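Local atomic coordinates of putative Type I topoisomerase (Deinococcus radiodurans, PDB entry 3M4A), a protein that probably relaxes DNA as a type IB topoisomerase, breaking one strand without ATP, letting the DNA pass and rejoining it. Residues M124-R129 and D185-A190; L131-F136 and K181-R186; L118-V123 and F204-A209. All coordinates share one frame; numbering follows the deposited sequence.

Interaction 1 of 3, residues M124-R129 and D185-A190; sequences MALMTR and DRTLAA. With ACY (acetic acid), chain D; nucleotides of chain B.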
loop_
_atom_site.group_PDB
_atom_site.type_symbol
_atom_site.label_atom_id
_atom_site.label_comp_id
_atom_site.label_asym_id
_atom_site.label_seq_id
_atom_site.Cartn_x
_atom_site.Cartn_y
_atom_site.Cartn_z
ATOM N N MET A 124 -11.807 -1.666 7.243
ATOM C CA MET A 124 -11.060 -1.729 5.979
ATOM C C MET A 124 -9.972 -0.662 5.865
ATOM O O MET A 124 -8.910 -0.932 5.312
ATOM C CB MET A 124 -12.003 -1.710 4.781
ATOM C CG MET A 124 -12.765 -2.993 4.709
ATOM S SD MET A 124 -13.837 -3.210 3.276
ATOM C CE MET A 124 -14.988 -1.868 3.468
ATOM N N ALA A 125 -10.227 0.528 6.395
ATOM C CA ALA A 125 -9.187 1.563 6.448
ATOM C C ALA A 125 -8.014 1.115 7.330
ATOM O O ALA A 125 -6.841 1.375 6.992
ATOM C CB ALA A 125 -9.776 2.899 6.954
ATOM N N LEU A 126 -8.308 0.466 8.457
ATOM C CA LEU A 126 -7.262 -0.063 9.347
ATOM C C LEU A 126 -6.442 -1.141 8.615
ATOM O O LEU A 126 -5.198 -1.176 8.671
ATOM C CB LEU A 126 -7.891 -0.653 10.615
ATOM C CG LEU A 126 -8.521 0.333 11.602
ATOM C CD1 LEU A 126 -9.415 -0.388 12.612
ATOM C CD2 LEU A 126 -7.384 1.075 12.339
ATOM N N MET A 127 -7.142 -2.012 7.899
ATOM C CA MET A 127 -6.475 -3.062 7.125
ATOM C C MET A 127 -5.604 -2.491 6.011
ATOM O O MET A 127 -4.513 -2.990 5.776
ATOM C CB MET A 127 -7.510 -4.050 6.558
ATOM C CG MET A 127 -8.202 -4.868 7.630
ATOM S SD MET A 127 -9.667 -5.722 7.005
ATOM C CE MET A 127 -8.897 -7.237 6.436
ATOM N N THR A 128 -6.080 -1.425 5.364
ATOM C CA THR A 128 -5.347 -0.750 4.297
ATOM C C THR A 128 -4.102 -0.089 4.879
ATOM O O THR A 128 -3.030 -0.139 4.280
ATOM C CB THR A 128 -6.207 0.272 3.560
ATOM O OG1 THR A 128 -7.334 -0.396 2.979
ATOM C CG2 THR A 128 -5.411 0.921 2.428
ATOM N N ARG A 129 -4.230 0.511 6.054
ATOM C CA ARG A 129 -3.036 1.055 6.720
ATOM C C ARG A 129 -2.028 -0.053 6.991
ATOM O O ARG A 129 -0.836 0.127 6.792
ATOM C CB ARG A 129 -3.378 1.823 8.002
ATOM C CG ARG A 129 -2.149 2.440 8.667
ATOM C CD ARG A 129 -2.547 3.394 9.757
ATOM N NE ARG A 129 -3.141 4.594 9.173
ATOM C CZ ARG A 129 -3.622 5.613 9.877
ATOM N NH1 ARG A 129 -3.530 5.642 11.196
ATOM N NH2 ARG A 129 -4.143 6.641 9.237
ATOM N N ASP A 185 2.015 2.887 15.087
ATOM C CA ASP A 185 0.967 3.901 14.965
ATOM C C ASP A 185 -0.036 3.801 16.120
ATOM O O ASP A 185 -0.525 2.716 16.442
ATOM C CB ASP A 185 0.225 3.720 13.643
ATOM C CG ASP A 185 -0.895 4.728 13.457
ATOM O OD1 ASP A 185 -0.597 5.945 13.415
ATOM O OD2 ASP A 185 -2.057 4.306 13.357
ATOM N N ARG A 186 -0.328 4.946 16.738
ATOM C CA ARG A 186 -1.255 5.026 17.863
ATOM C C ARG A 186 -2.642 4.529 17.507
ATOM O O ARG A 186 -3.293 3.836 18.316
ATOM C CB ARG A 186 -1.390 6.492 18.330
ATOM C CG ARG A 186 -0.191 7.080 18.988
ATOM C CD ARG A 186 -0.476 8.559 19.325
ATOM N NE ARG A 186 -0.477 9.460 18.158
ATOM C CZ ARG A 186 -0.824 10.750 18.195
ATOM N NH1 ARG A 186 -1.239 11.303 19.319
ATOM N NH2 ARG A 186 -0.769 11.494 17.106
ATOM N N THR A 187 -3.113 4.916 16.321
ATOM C CA THR A 187 -4.471 4.597 15.871
ATOM C C THR A 187 -4.615 3.097 15.659
ATOM O O THR A 187 -5.582 2.494 16.124
ATOM C CB THR A 187 -4.844 5.439 14.641
ATOM O OG1 THR A 187 -4.904 6.807 15.065
ATOM C CG2 THR A 187 -6.191 5.022 14.055
ATOM N N LEU A 188 -3.624 2.476 15.030
ATOM C CA LEU A 188 -3.638 1.018 14.888
ATOM C C LEU A 188 -3.673 0.340 16.229
ATOM O O LEU A 188 -4.449 -0.579 16.414
ATOM C CB LEU A 188 -2.429 0.501 14.098
ATOM C CG LEU A 188 -2.442 0.756 12.582
ATOM C CD1 LEU A 188 -1.127 0.373 11.907
ATOM C CD2 LEU A 188 -3.607 0.029 11.903
ATOM N N ALA A 189 -2.828 0.776 17.170
ATOM C CA ALA A 189 -2.792 0.117 18.479
ATOM C C ALA A 189 -4.120 0.218 19.229
ATOM O O ALA A 189 -4.627 -0.782 19.726
ATOM C CB ALA A 189 -1.633 0.649 19.333
ATOM N N ALA A 190 -4.711 1.407 19.247
ATOM C CA ALA A 190 -5.981 1.617 19.960
ATOM C C ALA A 190 -7.125 0.775 19.368
ATOM O O ALA A 190 -7.921 0.162 20.096
ATOM C CB ALA A 190 -6.350 3.087 19.920
HETATM C C ACY D . -2.647 4.440 5.507
HETATM O O ACY D . -3.449 4.843 6.384
HETATM O OXT ACY D . -1.416 4.353 5.711
HETATM C CH3 ACY D . -3.187 4.062 4.162
ATOM P P DC B 10 -5.294 9.180 11.710
ATOM O OP1 DC B 10 -5.248 9.197 10.251
ATOM O OP2 DC B 10 -4.593 8.076 12.407
ATOM O "O5'" DC B 10 -4.630 10.536 12.214
ATOM C "C5'" DC B 10 -5.080 11.781 11.654
ATOM C "C4'" DC B 10 -4.488 12.929 12.436
ATOM O "O4'" DC B 10 -5.045 12.948 13.786
ATOM C "C3'" DC B 10 -2.969 12.882 12.612
ATOM O "O3'" DC B 10 -2.427 14.181 12.520
ATOM C "C2'" DC B 10 -2.791 12.365 14.022
ATOM C "C1'" DC B 10 -3.944 13.099 14.681
ATOM N N1 DC B 10 -4.357 12.593 16.000
ATOM C C2 DC B 10 -4.975 13.498 16.874
ATOM O O2 DC B 10 -5.147 14.679 16.514
ATOM N N3 DC B 10 -5.350 13.066 18.093
ATOM C C4 DC B 10 -5.140 11.805 18.466
ATOM N N4 DC B 10 -5.548 11.441 19.678
ATOM C C5 DC B 10 -4.522 10.866 17.587
ATOM C C6 DC B 10 -4.143 11.304 16.381
ATOM P P DG B 11 -1.359 14.553 11.414
ATOM O OP1 DG B 11 -2.067 14.463 10.119
ATOM O OP2 DG B 11 -0.111 13.845 11.740
ATOM O "O5'" DG B 11 -1.159 16.110 11.742
ATOM C "C5'" DG B 11 -2.209 17.042 11.612
ATOM C "C4'" DG B 11 -2.090 18.128 12.662
ATOM O "O4'" DG B 11 -2.502 17.627 13.967
ATOM C "C3'" DG B 11 -0.668 18.656 12.854
ATOM O "O3'" DG B 11 -0.741 20.062 13.000
ATOM C "C2'" DG B 11 -0.175 17.920 14.095
ATOM C "C1'" DG B 11 -1.443 17.790 14.922
ATOM N N9 DG B 11 -1.520 16.656 15.850
ATOM C C8 DG B 11 -1.122 15.380 15.609
ATOM N N7 DG B 11 -1.334 14.571 16.595
ATOM C C5 DG B 11 -1.934 15.366 17.555
ATOM C C6 DG B 11 -2.392 15.030 18.843
ATOM O O6 DG B 11 -2.341 13.930 19.412
ATOM N N1 DG B 11 -2.937 16.113 19.510
ATOM C C2 DG B 11 -3.018 17.386 18.972
ATOM N N2 DG B 11 -3.580 18.304 19.775
ATOM N N3 DG B 11 -2.585 17.729 17.760
ATOM C C4 DG B 11 -2.065 16.658 17.102
ATOM P P DG B 9 -9.550 6.760 16.662
ATOM O OP1 DG B 9 -10.134 5.483 16.156
ATOM O OP2 DG B 9 -8.654 6.751 17.836
ATOM O "O5'" DG B 9 -8.771 7.522 15.494
ATOM C "C5'" DG B 9 -9.371 7.728 14.239
ATOM C "C4'" DG B 9 -8.735 8.905 13.518
ATOM O "O4'" DG B 9 -8.957 10.166 14.196
ATOM C "C3'" DG B 9 -7.216 8.827 13.433
ATOM O "O3'" DG B 9 -6.824 9.289 12.157
ATOM C "C2'" DG B 9 -6.716 9.648 14.635
ATOM C "C1'" DG B 9 -7.727 10.761 14.682
ATOM N N9 DG B 9 -8.126 11.280 15.983
ATOM C C8 DG B 9 -8.400 10.553 17.098
ATOM N N7 DG B 9 -8.829 11.245 18.115
ATOM C C5 DG B 9 -8.844 12.535 17.633
ATOM C C6 DG B 9 -9.220 13.735 18.267
ATOM O O6 DG B 9 -9.642 13.922 19.412
ATOM N N1 DG B 9 -9.080 14.805 17.412
ATOM C C2 DG B 9 -8.644 14.748 16.112
ATOM N N2 DG B 9 -8.571 15.893 15.418
ATOM N N3 DG B 9 -8.320 13.627 15.503
ATOM C C4 DG B 9 -8.408 12.577 16.331
#

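Interaction 2 of 3, residues L131-F136 and K181-R186; sequences LHVARF and KATSDR. With ACY (acetic acid), chain D; nucleotides of chain B.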
loop_
_atom_site.group_PDB
_atom_site.type_symbol
_atom_site.label_atom_id
_atom_site.label_comp_id
_atom_site.label_asym_id
_atom_site.label_seq_id
_atom_site.Cartn_x
_atom_site.Cartn_y
_atom_site.Cartn_z
ATOM N N LEU A 131 -1.576 -2.868 5.272
ATOM C CA LEU A 131 -0.956 -3.189 3.967
ATOM C C LEU A 131 0.144 -2.190 3.632
ATOM O O LEU A 131 1.225 -2.560 3.168
ATOM C CB LEU A 131 -1.994 -3.176 2.848
ATOM C CG LEU A 131 -3.112 -4.203 2.819
ATOM C CD1 LEU A 131 -4.167 -3.880 1.741
ATOM C CD2 LEU A 131 -2.553 -5.623 2.660
ATOM N N HIS A 132 -0.140 -0.910 3.880
ATOM C CA HIS A 132 0.764 0.161 3.550
ATOM C C HIS A 132 2.019 0.139 4.421
ATOM O O HIS A 132 3.136 0.169 3.891
ATOM C CB HIS A 132 0.026 1.486 3.709
ATOM C CG HIS A 132 0.844 2.705 3.378
ATOM N ND1 HIS A 132 0.528 3.941 3.893
ATOM C CD2 HIS A 132 1.934 2.886 2.595
ATOM C CE1 HIS A 132 1.385 4.837 3.437
ATOM N NE2 HIS A 132 2.251 4.224 2.644
ATOM N N VAL A 133 1.841 0.130 5.744
ATOM C CA VAL A 133 2.965 0.320 6.653
ATOM C C VAL A 133 3.669 -0.984 7.027
ATOM O O VAL A 133 4.807 -0.946 7.525
ATOM C CB VAL A 133 2.566 1.123 7.944
ATOM C CG1 VAL A 133 1.808 2.412 7.569
ATOM C CG2 VAL A 133 1.754 0.284 8.904
ATOM N N ALA A 134 3.009 -2.129 6.824
ATOM C CA ALA A 134 3.593 -3.420 7.195
ATOM C C ALA A 134 3.679 -4.459 6.073
ATOM O O ALA A 134 4.199 -5.546 6.305
ATOM C CB ALA A 134 2.852 -3.998 8.398
ATOM N N ARG A 135 3.186 -4.122 4.884
ATOM C CA ARG A 135 3.515 -4.873 3.655
ATOM C C ARG A 135 2.951 -6.300 3.701
ATOM O O ARG A 135 3.533 -7.252 3.155
ATOM C CB ARG A 135 5.019 -4.840 3.405
ATOM C CG ARG A 135 5.560 -3.428 3.210
ATOM C CD ARG A 135 7.077 -3.326 3.358
ATOM N NE ARG A 135 7.550 -3.680 4.694
ATOM C CZ ARG A 135 7.700 -2.817 5.695
ATOM N NH1 ARG A 135 7.409 -1.539 5.544
ATOM N NH2 ARG A 135 8.145 -3.245 6.864
ATOM N N PHE A 136 1.779 -6.431 4.316
ATOM C CA PHE A 136 1.044 -7.698 4.293
ATOM C C PHE A 136 0.560 -8.068 2.886
ATOM O O PHE A 136 0.293 -7.193 2.051
ATOM C CB PHE A 136 -0.219 -7.595 5.133
ATOM C CG PHE A 136 -0.030 -7.721 6.632
ATOM C CD1 PHE A 136 -0.156 -8.954 7.278
ATOM C CD2 PHE A 136 0.170 -6.589 7.411
ATOM C CE1 PHE A 136 -0.045 -9.044 8.650
ATOM C CE2 PHE A 136 0.284 -6.663 8.781
ATOM C CZ PHE A 136 0.189 -7.888 9.413
ATOM N N LYS A 181 5.688 -9.099 11.878
ATOM C CA LYS A 181 5.448 -7.733 11.454
ATOM C C LYS A 181 5.114 -6.917 12.678
ATOM O O LYS A 181 4.661 -7.458 13.656
ATOM C CB LYS A 181 4.279 -7.699 10.484
ATOM C CG LYS A 181 4.547 -8.554 9.253
ATOM C CD LYS A 181 3.508 -8.383 8.200
ATOM C CE LYS A 181 3.887 -9.127 6.935
ATOM N NZ LYS A 181 5.013 -8.504 6.161
ATOM N N ALA A 182 5.362 -5.617 12.612
ATOM C CA ALA A 182 5.100 -4.755 13.770
ATOM C C ALA A 182 4.795 -3.354 13.311
ATOM O O ALA A 182 5.290 -2.908 12.285
ATOM C CB ALA A 182 6.293 -4.745 14.722
ATOM N N THR A 183 3.998 -2.652 14.111
ATOM C CA THR A 183 3.612 -1.260 13.806
ATOM C C THR A 183 3.741 -0.417 15.071
ATOM O O THR A 183 3.722 -0.955 16.166
ATOM C CB THR A 183 2.152 -1.147 13.265
ATOM O OG1 THR A 183 1.209 -1.581 14.244
ATOM C CG2 THR A 183 1.991 -1.973 11.967
ATOM N N SER A 184 3.861 0.895 14.889
ATOM C CA SER A 184 4.025 1.840 15.992
ATOM C C SER A 184 2.935 2.906 16.050
ATOM O O SER A 184 2.932 3.739 16.977
ATOM C CB SER A 184 5.413 2.497 15.920
ATOM O OG SER A 184 5.623 3.169 14.671
ATOM N N ASP A 185 2.015 2.887 15.087
ATOM C CA ASP A 185 0.967 3.901 14.965
ATOM C C ASP A 185 -0.036 3.801 16.120
ATOM O O ASP A 185 -0.525 2.716 16.442
ATOM C CB ASP A 185 0.225 3.720 13.643
ATOM C CG ASP A 185 -0.895 4.728 13.457
ATOM O OD1 ASP A 185 -0.597 5.945 13.415
ATOM O OD2 ASP A 185 -2.057 4.306 13.357
ATOM N N ARG A 186 -0.328 4.946 16.738
ATOM C CA ARG A 186 -1.255 5.026 17.863
ATOM C C ARG A 186 -2.642 4.529 17.507
ATOM O O ARG A 186 -3.293 3.836 18.316
ATOM C CB ARG A 186 -1.390 6.492 18.330
ATOM C CG ARG A 186 -0.191 7.080 18.988
ATOM C CD ARG A 186 -0.476 8.559 19.325
ATOM N NE ARG A 186 -0.477 9.460 18.158
ATOM C CZ ARG A 186 -0.824 10.750 18.195
ATOM N NH1 ARG A 186 -1.239 11.303 19.319
ATOM N NH2 ARG A 186 -0.769 11.494 17.106
HETATM C C ACY D . -2.647 4.440 5.507
HETATM O O ACY D . -3.449 4.843 6.384
HETATM O OXT ACY D . -1.416 4.353 5.711
HETATM C CH3 ACY D . -3.187 4.062 4.162
ATOM P P DC B 10 -5.294 9.180 11.710
ATOM O OP1 DC B 10 -5.248 9.197 10.251
ATOM O OP2 DC B 10 -4.593 8.076 12.407
ATOM O "O5'" DC B 10 -4.630 10.536 12.214
ATOM C "C5'" DC B 10 -5.080 11.781 11.654
ATOM C "C4'" DC B 10 -4.488 12.929 12.436
ATOM O "O4'" DC B 10 -5.045 12.948 13.786
ATOM C "C3'" DC B 10 -2.969 12.882 12.612
ATOM O "O3'" DC B 10 -2.427 14.181 12.520
ATOM C "C2'" DC B 10 -2.791 12.365 14.022
ATOM C "C1'" DC B 10 -3.944 13.099 14.681
ATOM N N1 DC B 10 -4.357 12.593 16.000
ATOM C C2 DC B 10 -4.975 13.498 16.874
ATOM O O2 DC B 10 -5.147 14.679 16.514
ATOM N N3 DC B 10 -5.350 13.066 18.093
ATOM C C4 DC B 10 -5.140 11.805 18.466
ATOM N N4 DC B 10 -5.548 11.441 19.678
ATOM C C5 DC B 10 -4.522 10.866 17.587
ATOM C C6 DC B 10 -4.143 11.304 16.381
ATOM P P DG B 11 -1.359 14.553 11.414
ATOM O OP1 DG B 11 -2.067 14.463 10.119
ATOM O OP2 DG B 11 -0.111 13.845 11.740
ATOM O "O5'" DG B 11 -1.159 16.110 11.742
ATOM C "C5'" DG B 11 -2.209 17.042 11.612
ATOM C "C4'" DG B 11 -2.090 18.128 12.662
ATOM O "O4'" DG B 11 -2.502 17.627 13.967
ATOM C "C3'" DG B 11 -0.668 18.656 12.854
ATOM O "O3'" DG B 11 -0.741 20.062 13.000
ATOM C "C2'" DG B 11 -0.175 17.920 14.095
ATOM C "C1'" DG B 11 -1.443 17.790 14.922
ATOM N N9 DG B 11 -1.520 16.656 15.850
ATOM C C8 DG B 11 -1.122 15.380 15.609
ATOM N N7 DG B 11 -1.334 14.571 16.595
ATOM C C5 DG B 11 -1.934 15.366 17.555
ATOM C C6 DG B 11 -2.392 15.030 18.843
ATOM O O6 DG B 11 -2.341 13.930 19.412
ATOM N N1 DG B 11 -2.937 16.113 19.510
ATOM C C2 DG B 11 -3.018 17.386 18.972
ATOM N N2 DG B 11 -3.580 18.304 19.775
ATOM N N3 DG B 11 -2.585 17.729 17.760
ATOM C C4 DG B 11 -2.065 16.658 17.102
HETATM O O HOH W 1 6.139 -1.910 9.815
HETATM O O HOH W 2 4.602 -10.402 4.219
#

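Interaction 3 of 3, residues L118-V123 and F204-A209; sequences LPPRKV and FQTVDA. With nucleotides of chain B.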
loop_
_atom_site.group_PDB
_atom_site.type_symbol
_atom_site.label_atom_id
_atom_site.label_comp_id
_atom_site.label_asym_id
_atom_site.label_seq_id
_atom_site.Cartn_x
_atom_site.Cartn_y
_atom_site.Cartn_z
ATOM N N LEU A 118 -16.835 0.272 15.080
ATOM C CA LEU A 118 -16.057 -0.501 14.110
ATOM C C LEU A 118 -16.881 -0.830 12.852
ATOM O O LEU A 118 -17.105 -2.008 12.546
ATOM C CB LEU A 118 -15.495 -1.770 14.768
ATOM C CG LEU A 118 -14.385 -1.584 15.825
ATOM C CD1 LEU A 118 -14.038 -2.893 16.549
ATOM C CD2 LEU A 118 -13.138 -0.979 15.207
ATOM N N PRO A 119 -17.320 0.214 12.115
ATOM C CA PRO A 119 -18.076 -0.032 10.882
ATOM C C PRO A 119 -17.172 -0.544 9.766
ATOM O O PRO A 119 -15.948 -0.457 9.883
ATOM C CB PRO A 119 -18.619 1.349 10.521
ATOM C CG PRO A 119 -17.566 2.296 11.067
ATOM C CD PRO A 119 -17.146 1.658 12.369
ATOM N N PRO A 120 -17.756 -1.087 8.692
ATOM C CA PRO A 120 -16.962 -1.759 7.660
ATOM C C PRO A 120 -15.817 -0.930 7.081
ATOM O O PRO A 120 -14.688 -1.424 7.004
ATOM C CB PRO A 120 -18.010 -2.088 6.591
ATOM C CG PRO A 120 -19.244 -2.252 7.372
ATOM C CD PRO A 120 -19.201 -1.175 8.391
ATOM N N ARG A 121 -16.088 0.319 6.706
ATOM C CA ARG A 121 -15.062 1.147 6.080
ATOM C C ARG A 121 -13.949 1.501 7.071
ATOM O O ARG A 121 -12.814 1.696 6.656
ATOM C CB ARG A 121 -15.660 2.410 5.469
ATOM C CG ARG A 121 -16.564 2.098 4.291
ATOM C CD ARG A 121 -17.179 3.365 3.717
ATOM N NE ARG A 121 -16.179 4.231 3.111
ATOM C CZ ARG A 121 -15.761 4.187 1.845
ATOM N NH1 ARG A 121 -16.260 3.325 0.968
ATOM N NH2 ARG A 121 -14.828 5.038 1.456
ATOM N N LYS A 122 -14.264 1.606 8.356
ATOM C CA LYS A 122 -13.207 1.877 9.352
ATOM C C LYS A 122 -12.264 0.660 9.505
ATOM O O LYS A 122 -11.012 0.793 9.511
ATOM C CB LYS A 122 -13.807 2.284 10.697
ATOM C CG LYS A 122 -12.741 2.494 11.766
ATOM C CD LYS A 122 -13.185 3.361 12.922
ATOM C CE LYS A 122 -12.005 3.683 13.835
ATOM N NZ LYS A 122 -12.355 4.749 14.828
ATOM N N VAL A 123 -12.847 -0.530 9.591
ATOM C CA VAL A 123 -12.033 -1.754 9.687
ATOM C C VAL A 123 -11.205 -1.929 8.406
ATOM O O VAL A 123 -10.021 -2.271 8.471
ATOM C CB VAL A 123 -12.862 -3.008 10.006
ATOM C CG1 VAL A 123 -11.965 -4.224 10.161
ATOM C CG2 VAL A 123 -13.634 -2.805 11.315
ATOM N N PHE A 204 -10.256 -9.559 12.022
ATOM C CA PHE A 204 -10.841 -8.403 11.333
ATOM C C PHE A 204 -12.328 -8.624 11.163
ATOM O O PHE A 204 -12.770 -9.352 10.272
ATOM C CB PHE A 204 -10.116 -8.090 10.014
ATOM C CG PHE A 204 -8.701 -7.648 10.233
ATOM C CD1 PHE A 204 -7.646 -8.484 9.936
ATOM C CD2 PHE A 204 -8.440 -6.409 10.833
ATOM C CE1 PHE A 204 -6.348 -8.091 10.198
ATOM C CE2 PHE A 204 -7.150 -6.002 11.085
ATOM C CZ PHE A 204 -6.103 -6.836 10.778
ATOM N N GLN A 205 -13.072 -8.016 12.081
ATOM C CA GLN A 205 -14.519 -8.076 12.110
ATOM C C GLN A 205 -15.085 -6.674 12.220
ATOM O O GLN A 205 -14.440 -5.767 12.735
ATOM C CB GLN A 205 -14.973 -8.883 13.321
ATOM C CG GLN A 205 -14.488 -10.324 13.343
ATOM C CD GLN A 205 -15.010 -11.077 14.551
ATOM O OE1 GLN A 205 -16.007 -11.800 14.461
ATOM N NE2 GLN A 205 -14.361 -10.890 15.694
ATOM N N THR A 206 -16.324 -6.518 11.779
ATOM C CA THR A 206 -17.018 -5.240 11.871
ATOM C C THR A 206 -18.270 -5.463 12.714
ATOM O O THR A 206 -18.827 -6.547 12.680
ATOM C CB THR A 206 -17.371 -4.703 10.472
ATOM O OG1 THR A 206 -18.139 -3.497 10.576
ATOM C CG2 THR A 206 -18.151 -5.737 9.644
ATOM N N VAL A 207 -18.655 -4.448 13.482
ATOM C CA VAL A 207 -19.846 -4.459 14.341
ATOM C C VAL A 207 -20.775 -3.340 13.882
ATOM O O VAL A 207 -20.315 -2.215 13.683
ATOM C CB VAL A 207 -19.462 -4.175 15.813
ATOM C CG1 VAL A 207 -20.711 -3.992 16.686
ATOM C CG2 VAL A 207 -18.577 -5.272 16.357
ATOM N N ASP A 208 -22.067 -3.632 13.704
ATOM C CA ASP A 208 -23.019 -2.612 13.243
ATOM C C ASP A 208 -23.644 -1.967 14.464
ATOM O O ASP A 208 -24.107 -2.662 15.358
ATOM C CB ASP A 208 -24.103 -3.218 12.342
ATOM C CG ASP A 208 -25.080 -2.170 11.821
ATOM O OD1 ASP A 208 -26.140 -1.974 12.472
ATOM O OD2 ASP A 208 -24.779 -1.529 10.789
ATOM N N ALA A 209 -23.658 -0.637 14.486
ATOM C CA ALA A 209 -24.040 0.115 15.672
ATOM C C ALA A 209 -25.546 0.090 15.890
ATOM O O ALA A 209 -26.003 0.219 17.029
ATOM C CB ALA A 209 -23.555 1.551 15.563
ATOM P P DG B 9 -9.550 6.760 16.662
ATOM O OP1 DG B 9 -10.134 5.483 16.156
ATOM O OP2 DG B 9 -8.654 6.751 17.836
ATOM O "O5'" DG B 9 -8.771 7.522 15.494
ATOM C "C5'" DG B 9 -9.371 7.728 14.239
ATOM C "C4'" DG B 9 -8.735 8.905 13.518
ATOM O "O4'" DG B 9 -8.957 10.166 14.196
ATOM C "C3'" DG B 9 -7.216 8.827 13.433
ATOM O "O3'" DG B 9 -6.824 9.289 12.157
ATOM C "C2'" DG B 9 -6.716 9.648 14.635
ATOM C "C1'" DG B 9 -7.727 10.761 14.682
ATOM N N9 DG B 9 -8.126 11.280 15.983
ATOM C C8 DG B 9 -8.400 10.553 17.098
ATOM N N7 DG B 9 -8.829 11.245 18.115
ATOM C C5 DG B 9 -8.844 12.535 17.633
ATOM C C6 DG B 9 -9.220 13.735 18.267
ATOM O O6 DG B 9 -9.642 13.922 19.412
ATOM N N1 DG B 9 -9.080 14.805 17.412
ATOM C C2 DG B 9 -8.644 14.748 16.112
ATOM N N2 DG B 9 -8.571 15.893 15.418
ATOM N N3 DG B 9 -8.320 13.627 15.503
ATOM C C4 DG B 9 -8.408 12.577 16.331
HETATM O O HOH W 3 -19.561 -0.156 15.208
#

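Interaction 1 of 3, residues M124-R129 and D185-A190
Arg-129 reaches from helix 120-134 to Asp-185, the N-cap of helix 186-196, and NH1 lies 2.9 Å from Asp-185 OD2 in a salt bridge. The flat groups stand 83° apart: OD2 sits near the guanidinium plane, while NH1 meets the carboxylate from above its plane. From the opposite face Leu-188 N donates to the same OD2, the capping bond. At the guanidinium edge Arg-129 NH1 also gives to OP2 of DC10 of chain B (2.9 Å), NH2 to its OP1 (3.0 Å), and NE to O of a bound acetic acid, to which NH2 adds a weak bond. Thr-187 OG1 donates to the same OP2, bringing both helices onto one phosphate. Arg-186 NH1 and NH2 donate to O6 and N7 of DG11 of chain B, so this DNA-binding surface grips base as well as backbone. An alanine in place of Arg-129 would probably leave Asp-185 without its charged mate and the phosphate without two of its donors. Beside the salt bridge, Leu-126 CD2 meets Leu-188 CD2 at 3.9 Å. The axes of 124-129 and 186-190 run 126° apart; helix 91-113 packs on Leu-126 and Arg-129 through Leu-113, and helix 219-230 covers Thr-128.

Interaction 2 of 3, residues L131-F136 and K181-R186
Lys-181 makes the largest single share of this contact, laying its chain across Phe-136 and ending on the backbone where helix 120-134 stops. The aromatic part is a CH-pi contact: CD of Lys-181 stands 3.5 Å from the centroid of the Phe-136 ring, squarely over its centre. NZ is farther from the ring, and any cation-pi attraction is weak at most. The ring is also met edge-to-face by Phe-169 on strand 166-172.

Among the polar bonds, Lys-181 NZ donates to Ala-134 O at 3.1 Å, nearly along the C=O axis. The lysine chain bends at its end (chi4 -72°), which turns NZ toward that carbonyl. A water accepts from NZ at 2.7 Å, and Asp-277 O is a further acceptor. A second water bridges the backbones, donating to Val-133 O and to Ala-182 O, 2.8 Å from each oxygen. Arg-135, which leaves the helix with positive phi, sends its guanidinium to Asp-277. His-132 ND1 donates at its ring edge to OXT of the acetic acid (2.7 Å) that Arg-129 NE also holds.

The apolar part is made by Thr-183 CG2, which touches Val-133 CG2 at 3.8 Å and Ala-134 CB at 4.2 Å.

The lysine thus works in two ways, its methylenes as a greasy cover for a phenylalanine and its ammonium as a donor to the carbonyl of Ala-134, the last helical residue. The partial negative charge of a helix C-terminus would probably favour the protonated amine. Strand 178-183 is thus tied to the end of helix 120-134 by a polar tip as well as by apolar contact.

Interaction 3 of 3, residues L118-V123 and F204-A209
Thr-206 and Val-207 of the short strand 205-207 grip the backbone just before helix 120-134, in a mixed contact of a twice-bonded carbonyl and apolar packing at the helix's N-terminal end. Thr-206 OG1 gives to Leu-118 O at 2.7 Å, in the carbonyl plane and on a lone pair, whereas Val-207 N reaches Leu-118 O at 3.0 Å from above that plane. The hydroxyl can do this because OG1 lies anti to the backbone N (chi1 176°), which also sets it against the Pro-120 ring, 3.4 Å from CD. A water accepts from Leu-118 N and donates to Val-207 O. Pro-119 is the N-cap residue, so the strand pins the chain at the helix start. One turn on, Val-123 packs its CG2 over Gln-205 O at 3.4 Å, a buried carbonyl with no partner in the model, and its CG1 meets the Phe-204 ring edge at CD2. Lys-122 turns instead to the DNA, NZ donating to OP1 of DG9 of chain B, and to Leu-113 O and Ala-115 O. Strand 214-216 pairs with strand 205-207 and touches Pro-120 through Arg-215, while helix 186-196 packs on Leu-118 and Phe-204 through Leu-195.

In the fold
All three contacts start on helix 120-134 or the residues leading into it. Following the chain, 118-123 comes first, then 124-129, then 131-136 at the helix's C-terminal end; their partners come in the reverse order, 181-186, 185-190 and 204-209. Interaction 2 therefore closes the shortest loop, interaction 1 shares Asp-185 and Arg-186 with it, and both lie nested inside the loop closed by interaction 3. Strand 178-183, helix 186-196 and strand 205-207 are thus laid in succession along one helix. Leu-188 CD1 packs on Thr-183 OG1 between interactions 1 and 2, and Met-127 on Phe-204 between 1 and 3; interactions 2 and 3 do not touch.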